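Local coordinates for protein probable phospholipase A2 homolog 2 (Oryza sativa, PDB 2WG9) that probably catalyses the calcium-dependent hydrolysis of the 2-acyl ester of phosphoglycerides, releasing a lysophospholipid and a free fatty acid, at residues Leu34-Tyr39 / Gly103-Val108; Asn82-Ile87 / Gly111-Ala116. All coordinates share one frame; numbering follows the deposited sequence.

Contact 1: Leu34-Tyr39 / Gly103-Val108; sequences LRYGKY and GQTASV. With CA (calcium ion), chain C.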
loop_
_atom_site.group_PDB
_atom_site.type_symbol
_atom_site.label_atom_id
_atom_site.label_comp_id
_atom_site.label_asym_id
_atom_site.label_seq_id
_atom_site.Cartn_x
_atom_site.Cartn_y
_atom_site.Cartn_z
ATOM N N LEU A 34 -6.200 -1.975 -8.368
ATOM C CA LEU A 34 -4.802 -1.546 -8.449
ATOM C C LEU A 34 -3.847 -2.638 -7.954
ATOM O O LEU A 34 -4.052 -3.203 -6.876
ATOM C CB LEU A 34 -4.622 -0.262 -7.626
ATOM C CG LEU A 34 -3.399 0.644 -7.804
ATOM C CD1 LEU A 34 -3.784 2.086 -7.500
ATOM C CD2 LEU A 34 -2.237 0.211 -6.927
ATOM N N ARG A 35 -2.819 -2.931 -8.751
ATOM C CA ARG A 35 -1.699 -3.763 -8.318
ATOM C C ARG A 35 -0.409 -3.141 -8.829
ATOM O O ARG A 35 -0.174 -3.079 -10.036
ATOM C CB ARG A 35 -1.832 -5.212 -8.796
ATOM C CG ARG A 35 -2.906 -5.971 -8.066
ATOM C CD ARG A 35 -2.924 -7.418 -8.446
ATOM N NE ARG A 35 -3.911 -8.138 -7.652
ATOM C CZ ARG A 35 -4.315 -9.380 -7.900
ATOM N NH1 ARG A 35 -3.818 -10.056 -8.930
ATOM N NH2 ARG A 35 -5.223 -9.943 -7.113
ATOM N N TYR A 36 0.416 -2.681 -7.893
ATOM C CA TYR A 36 1.607 -1.899 -8.201
ATOM C C TYR A 36 2.751 -2.423 -7.343
ATOM O O TYR A 36 2.609 -2.555 -6.119
ATOM C CB TYR A 36 1.317 -0.421 -7.895
ATOM C CG TYR A 36 2.448 0.551 -8.094
ATOM C CD1 TYR A 36 2.434 1.461 -9.161
ATOM C CD2 TYR A 36 3.517 0.603 -7.194
ATOM C CE1 TYR A 36 3.468 2.378 -9.333
ATOM C CE2 TYR A 36 4.553 1.507 -7.362
ATOM C CZ TYR A 36 4.525 2.392 -8.427
ATOM O OH TYR A 36 5.559 3.289 -8.581
ATOM N N GLY A 37 3.882 -2.711 -7.992
ATOM C CA GLY A 37 5.029 -3.313 -7.314
ATOM C C GLY A 37 4.638 -4.688 -6.802
ATOM O O GLY A 37 3.824 -5.374 -7.431
ATOM N N LYS A 38 5.213 -5.086 -5.668
ATOM C CA LYS A 38 4.903 -6.374 -5.046
ATOM C C LYS A 38 3.899 -6.211 -3.901
ATOM O O LYS A 38 3.347 -7.205 -3.416
ATOM C CB LYS A 38 6.182 -7.050 -4.511
ATOM C CG LYS A 38 7.189 -7.491 -5.568
ATOM C CD LYS A 38 8.525 -7.838 -4.907
ATOM C CE LYS A 38 9.635 -8.076 -5.920
ATOM N NZ LYS A 38 10.941 -8.433 -5.245
ATOM N N TYR A 39 3.663 -4.960 -3.477
ATOM C CA TYR A 39 2.928 -4.678 -2.231
ATOM C C TYR A 39 1.695 -3.756 -2.337
ATOM O O TYR A 39 0.785 -3.867 -1.523
ATOM C CB TYR A 39 3.884 -4.115 -1.153
ATOM C CG TYR A 39 4.942 -5.097 -0.687
ATOM C CD1 TYR A 39 6.211 -5.127 -1.276
ATOM C CD2 TYR A 39 4.676 -5.995 0.349
ATOM C CE1 TYR A 39 7.190 -6.037 -0.839
ATOM C CE2 TYR A 39 5.643 -6.913 0.784
ATOM C CZ TYR A 39 6.891 -6.930 0.186
ATOM O OH TYR A 39 7.844 -7.835 0.621
ATOM N N GLY A 103 3.468 9.271 -9.435
ATOM C CA GLY A 103 2.710 10.329 -8.768
ATOM C C GLY A 103 1.211 10.124 -8.858
ATOM O O GLY A 103 0.497 10.320 -7.884
ATOM N N GLN A 104 0.746 9.730 -10.038
ATOM C CA GLN A 104 -0.664 9.424 -10.264
ATOM C C GLN A 104 -1.168 8.280 -9.374
ATOM O O GLN A 104 -2.192 8.419 -8.708
ATOM C CB GLN A 104 -0.896 9.091 -11.733
ATOM C CG GLN A 104 -2.361 8.976 -12.126
ATOM C CD GLN A 104 -2.559 8.527 -13.567
ATOM O OE1 GLN A 104 -1.758 7.762 -14.122
ATOM N NE2 GLN A 104 -3.645 8.992 -14.180
ATOM N N THR A 105 -0.450 7.155 -9.372
ATOM C CA THR A 105 -0.832 5.990 -8.565
ATOM C C THR A 105 -0.810 6.331 -7.078
ATOM O O THR A 105 -1.708 5.937 -6.336
ATOM C CB THR A 105 0.069 4.760 -8.866
ATOM O OG1 THR A 105 -0.126 4.354 -10.226
ATOM C CG2 THR A 105 -0.275 3.576 -7.950
ATOM N N ALA A 106 0.202 7.082 -6.649
ATOM C CA ALA A 106 0.298 7.486 -5.251
ATOM C C ALA A 106 -0.910 8.327 -4.832
ATOM O O ALA A 106 -1.404 8.189 -3.708
ATOM C CB ALA A 106 1.588 8.245 -4.997
ATOM N N SER A 107 -1.384 9.184 -5.742
ATOM C CA SER A 107 -2.535 10.036 -5.456
ATOM C C SER A 107 -3.818 9.214 -5.313
ATOM O O SER A 107 -4.672 9.524 -4.474
ATOM C CB SER A 107 -2.697 11.117 -6.526
ATOM O OG SER A 107 -3.818 11.932 -6.236
ATOM N N VAL A 108 -3.940 8.158 -6.119
ATOM C CA VAL A 108 -5.085 7.240 -6.028
ATOM C C VAL A 108 -5.071 6.488 -4.682
ATOM O O VAL A 108 -6.096 6.395 -3.992
ATOM C CB VAL A 108 -5.150 6.267 -7.245
ATOM C CG1 VAL A 108 -6.277 5.240 -7.087
ATOM C CG2 VAL A 108 -5.332 7.055 -8.558
HETATM CA CA CA C . -1.022 -4.557 -0.362
HETATM O O HOH W 1 -2.647 -5.747 0.946
#
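Strand 35-37 faces the first turns of helix 102-125, the backbones coming nearest at Tyr-36 and Thr-105, whose CA atoms lie 8.3 Å apart. No hydrogen bond joins the two segments. In this secreted phospholipase A2 the strand runs straight into the calcium-binding loop, and the contact packs that strand against the long C-terminal helix. Methyl CG2 of Thr-105 is the centre of the packing. It lies 3.8 Å from CD1 of Leu-34 and 3.6 Å from CD1 of Tyr-36, and it meets the tyrosine ring obliquely. Chi1 of -64° turns OG1 to the side of the backbone N and leaves CG2 anti to that N, pointing between Leu-34, just before the strand, and Tyr-36 within it. One turn on, CG1 of Val-108 touches CD1 of Leu-34 at 4.0 Å, the two side chains lying alongside and pointing opposite ways. Leu-56 of helix 55-68 also touches both Tyr-36 and Thr-105, while the phenol OH of Tyr-36 is hydrogen-bonded to Asp-54. Gly-41, Tyr-44 and Asp-64 complete the protein share of the metal site, in which the carbonyl O of Tyr-39 binds calcium at 2.3 Å.

Contact 2: Asn82-Ile87 / Gly111-Ala116; sequences NLLSCI and GVIETA. With OCA (octanoic acid (caprylic acid)), chain D.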
loop_
_atom_site.group_PDB
_atom_site.type_symbol
_atom_site.label_atom_id
_atom_site.label_comp_id
_atom_site.label_asym_id
_atom_site.label_seq_id
_atom_site.Cartn_x
_atom_site.Cartn_y
_atom_site.Cartn_z
ATOM N N ASN A 82 0.832 6.696 8.856
ATOM C CA ASN A 82 2.215 6.447 8.432
ATOM C C ASN A 82 2.328 6.273 6.919
ATOM O O ASN A 82 3.289 6.736 6.315
ATOM C CB ASN A 82 2.806 5.224 9.146
ATOM C CG ASN A 82 3.090 5.470 10.624
ATOM O OD1 ASN A 82 3.065 6.606 11.109
ATOM N ND2 ASN A 82 3.378 4.397 11.347
ATOM N N LEU A 83 1.342 5.612 6.312
ATOM C CA LEU A 83 1.309 5.431 4.858
ATOM C C LEU A 83 1.214 6.777 4.130
ATOM O O LEU A 83 1.960 7.024 3.182
ATOM C CB LEU A 83 0.175 4.474 4.428
ATOM C CG LEU A 83 0.070 4.123 2.930
ATOM C CD1 LEU A 83 1.400 3.655 2.339
ATOM C CD2 LEU A 83 -0.989 3.080 2.652
ATOM N N LEU A 84 0.312 7.647 4.589
ATOM C CA LEU A 84 0.176 8.995 4.021
ATOM C C LEU A 84 1.487 9.781 4.104
ATOM O O LEU A 84 1.920 10.370 3.113
ATOM C CB LEU A 84 -0.958 9.773 4.702
ATOM C CG LEU A 84 -2.398 9.275 4.511
ATOM C CD1 LEU A 84 -3.382 10.168 5.276
ATOM C CD2 LEU A 84 -2.770 9.205 3.037
ATOM N N SER A 85 2.122 9.763 5.277
ATOM C CA SER A 85 3.438 10.386 5.463
ATOM C C SER A 85 4.462 9.843 4.473
ATOM O O SER A 85 5.187 10.610 3.839
ATOM C CB SER A 85 3.941 10.184 6.895
ATOM O OG SER A 85 3.042 10.750 7.836
ATOM N N CYS A 86 4.503 8.517 4.339
ATOM C CA CYS A 86 5.428 7.845 3.430
ATOM C C CYS A 86 5.169 8.223 1.957
ATOM O O CYS A 86 6.095 8.624 1.238
ATOM C CB CYS A 86 5.349 6.323 3.638
ATOM S SG CYS A 86 6.683 5.382 2.848
ATOM N N ILE A 87 3.910 8.103 1.524
ATOM C CA ILE A 87 3.490 8.486 0.166
ATOM C C ILE A 87 3.922 9.906 -0.223
ATOM O O ILE A 87 4.411 10.132 -1.340
ATOM C CB ILE A 87 1.943 8.365 -0.008
ATOM C CG1 ILE A 87 1.524 6.896 -0.099
ATOM C CG2 ILE A 87 1.468 9.118 -1.255
ATOM C CD1 ILE A 87 -0.006 6.690 0.030
ATOM N N GLY A 111 -5.898 9.037 -1.766
ATOM C CA GLY A 111 -7.328 9.319 -1.614
ATOM C C GLY A 111 -8.061 8.296 -0.755
ATOM O O GLY A 111 -8.826 8.657 0.144
ATOM N N VAL A 112 -7.813 7.017 -1.033
ATOM C CA VAL A 112 -8.418 5.897 -0.301
ATOM C C VAL A 112 -7.972 5.851 1.158
ATOM O O VAL A 112 -8.788 5.622 2.061
ATOM C CB VAL A 112 -8.089 4.542 -1.000
ATOM C CG1 VAL A 112 -8.530 3.345 -0.158
ATOM C CG2 VAL A 112 -8.731 4.488 -2.384
ATOM N N ILE A 113 -6.678 6.060 1.388
ATOM C CA ILE A 113 -6.112 5.994 2.741
ATOM C C ILE A 113 -6.571 7.161 3.636
ATOM O O ILE A 113 -6.786 6.978 4.838
ATOM C CB ILE A 113 -4.561 5.819 2.717
ATOM C CG1 ILE A 113 -4.179 4.506 2.004
ATOM C CG2 ILE A 113 -3.964 5.833 4.142
ATOM C CD1 ILE A 113 -4.813 3.215 2.606
ATOM N N GLU A 114 -6.738 8.344 3.045
ATOM C CA GLU A 114 -7.336 9.482 3.754
ATOM C C GLU A 114 -8.707 9.106 4.308
ATOM O O GLU A 114 -9.019 9.381 5.468
ATOM C CB GLU A 114 -7.502 10.675 2.816
ATOM C CG GLU A 114 -6.218 11.353 2.405
ATOM C CD GLU A 114 -6.425 12.338 1.263
ATOM O OE1 GLU A 114 -7.572 12.796 1.063
ATOM O OE2 GLU A 114 -5.438 12.646 0.555
ATOM N N THR A 115 -9.523 8.480 3.460
ATOM C CA THR A 115 -10.850 8.009 3.841
ATOM C C THR A 115 -10.758 6.940 4.943
ATOM O O THR A 115 -11.560 6.943 5.873
ATOM C CB THR A 115 -11.611 7.481 2.607
ATOM O OG1 THR A 115 -11.676 8.519 1.623
ATOM C CG2 THR A 115 -13.030 7.063 2.964
ATOM N N ALA A 116 -9.767 6.051 4.840
ATOM C CA ALA A 116 -9.511 5.035 5.867
ATOM C C ALA A 116 -9.143 5.655 7.214
ATOM O O ALA A 116 -9.605 5.185 8.260
ATOM C CB ALA A 116 -8.426 4.056 5.404
HETATM C C1 OCA D . -1.067 -1.119 0.452
HETATM C C2 OCA D . -1.621 0.232 -0.008
HETATM C C3 OCA D . -2.970 0.539 0.639
HETATM C C4 OCA D . -4.111 -0.294 0.048
HETATM C C5 OCA D . -4.362 0.010 -1.438
HETATM C C6 OCA D . -5.327 1.181 -1.615
HETATM C C7 OCA D . -6.128 1.040 -2.910
HETATM C C8 OCA D . -5.684 2.086 -3.938
HETATM O O1 OCA D . -1.325 -2.114 -0.255
HETATM O O2 OCA D . -0.389 -1.123 1.498
#
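Ile-113 packs against both Leu-83 and Leu-84, using a different branch for each. Its CG1 lies 3.6 Å from CD2 of Leu-83, the two side chains nearly perpendicular. On the other branch, CG2 sits 3.7 Å from CD2 of Leu-84, and here the two side chains pass each other pointing in opposite senses. The first torsion of Ile-113 (chi1 -61°) sets CG1 beside the backbone N and CG2 anti to it, which divides the residue between its two neighbours. Leu-84 also rests its CD2 on the aliphatic part of Glu-114, 4.1 Å from CG, at the exposed margin of the contact; the carboxylate of that glutamate forms a salt bridge with Arg-110.

Helix 77-88 and helix 102-125 pack here nearly antiparallel, their local axes 9.9 Å apart at an angle of 152°. Leu-84 and Ile-113 mark the closest backbone approach, and no hydrogen bond crosses between the segments.

Leu-83 and Ile-113 also line the acyl pocket of this secreted phospholipase A2. CD2 of Leu-83 and CD1 of Ile-113 each come within 3.8 Å of C3 of the bound octanoic acid, near its carboxyl end. Further along the fatty acid, CG1 of Val-112 approaches C6 at 4.1 Å. Leu-83 also touches His-63, the predicted active-site residue, and Cys-59, both on helix 55-68. One turn after Leu-83, Ile-87 packs on Ala-106 and Ile-109, extending the apolar seam toward the start of helix 102-125. Helix 77-88 is tied covalently to helix 55-68 by the disulfide between SG of Cys-86 and SG of Cys-59.

Overall arrangement
From the N terminus, the chain passes through the two-stranded sheet and the calcium-binding loop, then helix 55-68 and helix 77-88, before ending in helix 102-125. Contact 1 closes the longer loop, bringing the start of the last helix back to strand 35-37 across 63 intervening residues. Contact 2 spans 23 residues and joins helix 77-88 to the middle of that helix. Their segments alternate in the order 34-39, 82-87, 103-108, 111-116, so the two closures cross. The centres lie about 12 Å apart, and Ala-106 CB meets Ile-87 CG2 at 3.8 Å. Helix 102-125 is common to both, meeting the strand near its start and helix 77-88 further along.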